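Local structure of glutathione S-transferase delta (3VK9) at residues Gln108-Ser111 and Asp112-Pro116. The protein probably catalyses the conjugation of glutathione to electrophilic compounds, as a homodimeric delta-class glutathione transferase of the silkmoth. Sequence-based numbering, arbitrary orientation.
Sequences QRFS and DYFYP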
ATOM      1  N   GLN A 108      -9.119   0.465  -1.410  1.00 12.39           N
ATOM      2  CA  GLN A 108      -9.537  -0.729  -0.688  1.00 17.77           C
ATOM      3  C   GLN A 108     -11.002  -0.620  -0.289  1.00 12.51           C
ATOM      4  O   GLN A 108     -11.769  -1.556  -0.460  1.00 13.23           O
ATOM      5  CB  GLN A 108      -8.664  -0.941   0.552  1.00 14.36           C
ATOM      6  CG  GLN A 108      -8.991  -2.211   1.302  1.00 20.82           C
ATOM      7  CD  GLN A 108      -8.730  -3.450   0.459  1.00 30.59           C
ATOM      8  OE1 GLN A 108      -7.593  -3.708   0.039  1.00 32.40           O
ATOM      9  NE2 GLN A 108      -9.788  -4.213   0.187  1.00 28.18           N
ATOM     10  N   ARG A 109     -11.384   0.531   0.246  1.00 17.25           N
ATOM     11  CA  ARG A 109     -12.746   0.718   0.709  1.00 17.31           C
ATOM     12  C   ARG A 109     -13.699   0.689  -0.458  1.00 14.28           C
ATOM     13  O   ARG A 109     -14.769   0.086  -0.367  1.00 12.26           O
ATOM     14  CB  ARG A 109     -12.879   2.017   1.509  1.00 16.10           C
ATOM     15  CG  ARG A 109     -12.226   1.881   2.865  1.00 19.82           C
ATOM     16  CD  ARG A 109     -12.187   3.172   3.625  1.00 21.67           C
ATOM     17  NE  ARG A 109     -11.539   2.967   4.912  1.00 22.86           N
ATOM     18  CZ  ARG A 109     -11.696   3.770   5.953  1.00 23.44           C
ATOM     19  NH1 ARG A 109     -12.496   4.817   5.849  1.00 19.44           N
ATOM     20  NH2 ARG A 109     -11.069   3.517   7.094  1.00 22.97           N
ATOM     21  N   PHE A 110     -13.297   1.328  -1.555  1.00 12.81           N
ATOM     22  CA  PHE A 110     -14.109   1.345  -2.759  1.00  9.10           C
ATOM     23  C   PHE A 110     -14.291  -0.056  -3.302  1.00  9.15           C
ATOM     24  O   PHE A 110     -15.398  -0.462  -3.597  1.00 13.65           O
ATOM     25  CB  PHE A 110     -13.513   2.241  -3.850  1.00 10.10           C
ATOM     26  CG  PHE A 110     -14.206   2.095  -5.191  1.00 16.70           C
ATOM     27  CD1 PHE A 110     -15.499   2.565  -5.377  1.00 18.77           C
ATOM     28  CD2 PHE A 110     -13.569   1.459  -6.257  1.00 16.68           C
ATOM     29  CE1 PHE A 110     -16.153   2.426  -6.617  1.00 19.30           C
ATOM     30  CE2 PHE A 110     -14.211   1.311  -7.489  1.00 17.66           C
ATOM     31  CZ  PHE A 110     -15.506   1.800  -7.668  1.00 14.14           C
ATOM     32  N   SER A 111     -13.184  -0.772  -3.449  1.00 11.24           N
ATOM     33  CA  SER A 111     -13.202  -2.170  -3.839  1.00 13.17           C
ATOM     34  C   SER A 111     -14.172  -2.969  -2.961  1.00 19.08           C
ATOM     35  O   SER A 111     -15.040  -3.694  -3.477  1.00 17.22           O
ATOM     36  CB  SER A 111     -11.783  -2.742  -3.742  1.00 16.42           C
ATOM     37  OG  SER A 111     -11.761  -4.106  -4.100  1.00 27.44           O
ATOM     38  N   ASP A 112     -14.044  -2.828  -1.642  1.00 16.78           N
ATOM     39  CA  ASP A 112     -14.884  -3.590  -0.703  1.00 13.03           C
ATOM     40  C   ASP A 112     -16.366  -3.306  -0.890  1.00 12.47           C
ATOM     41  O   ASP A 112     -17.221  -4.194  -0.752  1.00 12.74           O
ATOM     42  CB  ASP A 112     -14.489  -3.317   0.755  1.00 20.03           C
ATOM     43  CG  ASP A 112     -13.171  -3.975   1.136  1.00 33.43           C
ATOM     44  OD1 ASP A 112     -12.673  -4.817   0.353  1.00 34.44           O
ATOM     45  OD2 ASP A 112     -12.634  -3.651   2.220  1.00 41.40           O
ATOM     46  N   TYR A 113     -16.663  -2.055  -1.209  1.00 14.31           N
ATOM     47  CA  TYR A 113     -18.034  -1.605  -1.360  1.00 15.28           C
ATOM     48  C   TYR A 113     -18.633  -2.036  -2.695  1.00 15.38           C
ATOM     49  O   TYR A 113     -19.767  -2.524  -2.757  1.00 15.61           O
ATOM     50  CB  TYR A 113     -18.074  -0.072  -1.267  1.00 16.38           C
ATOM     51  CG  TYR A 113     -19.413   0.506  -1.636  1.00 19.12           C
ATOM     52  CD1 TYR A 113     -20.537   0.236  -0.862  1.00 19.40           C
ATOM     53  CD2 TYR A 113     -19.559   1.332  -2.750  1.00 19.58           C
ATOM     54  CE1 TYR A 113     -21.772   0.760  -1.185  1.00 16.75           C
ATOM     55  CE2 TYR A 113     -20.797   1.870  -3.079  1.00 17.99           C
ATOM     56  CZ  TYR A 113     -21.897   1.579  -2.291  1.00 18.38           C
ATOM     57  OH  TYR A 113     -23.142   2.101  -2.598  1.00 17.69           O
ATOM     58  N   PHE A 114     -17.847  -1.855  -3.756  1.00 12.30           N
ATOM     59  CA  PHE A 114     -18.345  -1.924  -5.133  1.00 18.75           C
ATOM     60  C   PHE A 114     -18.284  -3.295  -5.816  1.00 23.19           C
ATOM     61  O   PHE A 114     -19.230  -3.691  -6.490  1.00 22.69           O
ATOM     62  CB  PHE A 114     -17.616  -0.884  -5.991  1.00 16.18           C
ATOM     63  CG  PHE A 114     -18.298  -0.586  -7.302  1.00 18.04           C
ATOM     64  CD1 PHE A 114     -19.652  -0.341  -7.350  1.00 18.09           C
ATOM     65  CD2 PHE A 114     -17.574  -0.538  -8.485  1.00 20.93           C
ATOM     66  CE1 PHE A 114     -20.280  -0.058  -8.558  1.00 24.96           C
ATOM     67  CE2 PHE A 114     -18.192  -0.251  -9.690  1.00 21.42           C
ATOM     68  CZ  PHE A 114     -19.541  -0.013  -9.726  1.00 24.23           C
ATOM     69  N   TYR A 115     -17.171  -4.010  -5.667  1.00 22.59           N
ATOM     70  CA  TYR A 115     -16.961  -5.223  -6.458  1.00 21.12           C
ATOM     71  C   TYR A 115     -17.834  -6.414  -6.051  1.00 25.93           C
ATOM     72  O   TYR A 115     -18.164  -7.249  -6.891  1.00 25.75           O
ATOM     73  CB  TYR A 115     -15.475  -5.591  -6.526  1.00 23.93           C
ATOM     74  CG  TYR A 115     -14.644  -4.589  -7.315  1.00 25.86           C
ATOM     75  CD1 TYR A 115     -15.150  -3.976  -8.456  1.00 41.75           C
ATOM     76  CD2 TYR A 115     -13.361  -4.252  -6.918  1.00 29.90           C
ATOM     77  CE1 TYR A 115     -14.393  -3.058  -9.181  1.00 45.98           C
ATOM     78  CE2 TYR A 115     -12.596  -3.341  -7.635  1.00 38.72           C
ATOM     79  CZ  TYR A 115     -13.119  -2.744  -8.763  1.00 47.06           C
ATOM     80  OH  TYR A 115     -12.361  -1.834  -9.475  1.00 54.68           O
ATOM     81  N   PRO A 116     -18.215  -6.499  -4.767  1.00 26.50           N
ATOM     82  CA  PRO A 116     -19.256  -7.471  -4.421  1.00 25.05           C
ATOM     83  C   PRO A 116     -20.556  -7.214  -5.192  1.00 29.16           C
ATOM     84  O   PRO A 116     -21.230  -8.172  -5.569  1.00 27.71           O
ATOM     85  CB  PRO A 116     -19.479  -7.227  -2.927  1.00 28.53           C
ATOM     86  CG  PRO A 116     -18.155  -6.733  -2.438  1.00 25.25           C
ATOM     87  CD  PRO A 116     -17.593  -5.904  -3.568  1.00 26.26           C
TER
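F110 and F114, one turn apart on helix 89-119, lie side by side and point the same way, their planes 29° apart and slid until the rings barely overlap. CZ of F110 meets CD2 of F114 at 3.2 Å, and CB of F114 sits over one face of the F110 ring, 4.0 Å from its centroid, in a CH-pi contact. The F114 N to F110 O bond (2.8 Å) is the ordinary helix bond between these two residues. Y115 crosses F110 at about a right angle: the edge of F110 faces the Y115 ring in a T-shaped pair, centroids 5.9 Å apart. S111 OG lies at the edge of the Y115 ring, near its plane, 3.2 Å from Y115 CD2. The Y115 hydroxyl is hydrogen-bonded to that of Y107. F206 and V210 of helix 195-213 pack on F114, and F206 also on Y115, so the cluster lies between two helices of the C-terminal domain. On another side of the helix, Q108 packs on Q108 of the second subunit and turns back to D112. With CG anti to the backbone N (chi1 -176°) and a bend at chi2, its NE2 reaches D112 OD1 at 3.0 Å (N-H...O 134°). OD1 lies in the Q108 amide plane, but NE2 approaches from above the D112 carboxylate plane. An alanine here would probably leave the Q108 amide without its carboxylate acceptor and freer to turn. Bent and partly exposed, this polar link is probably modest, whereas the apolar cluster faces a neighbouring helix.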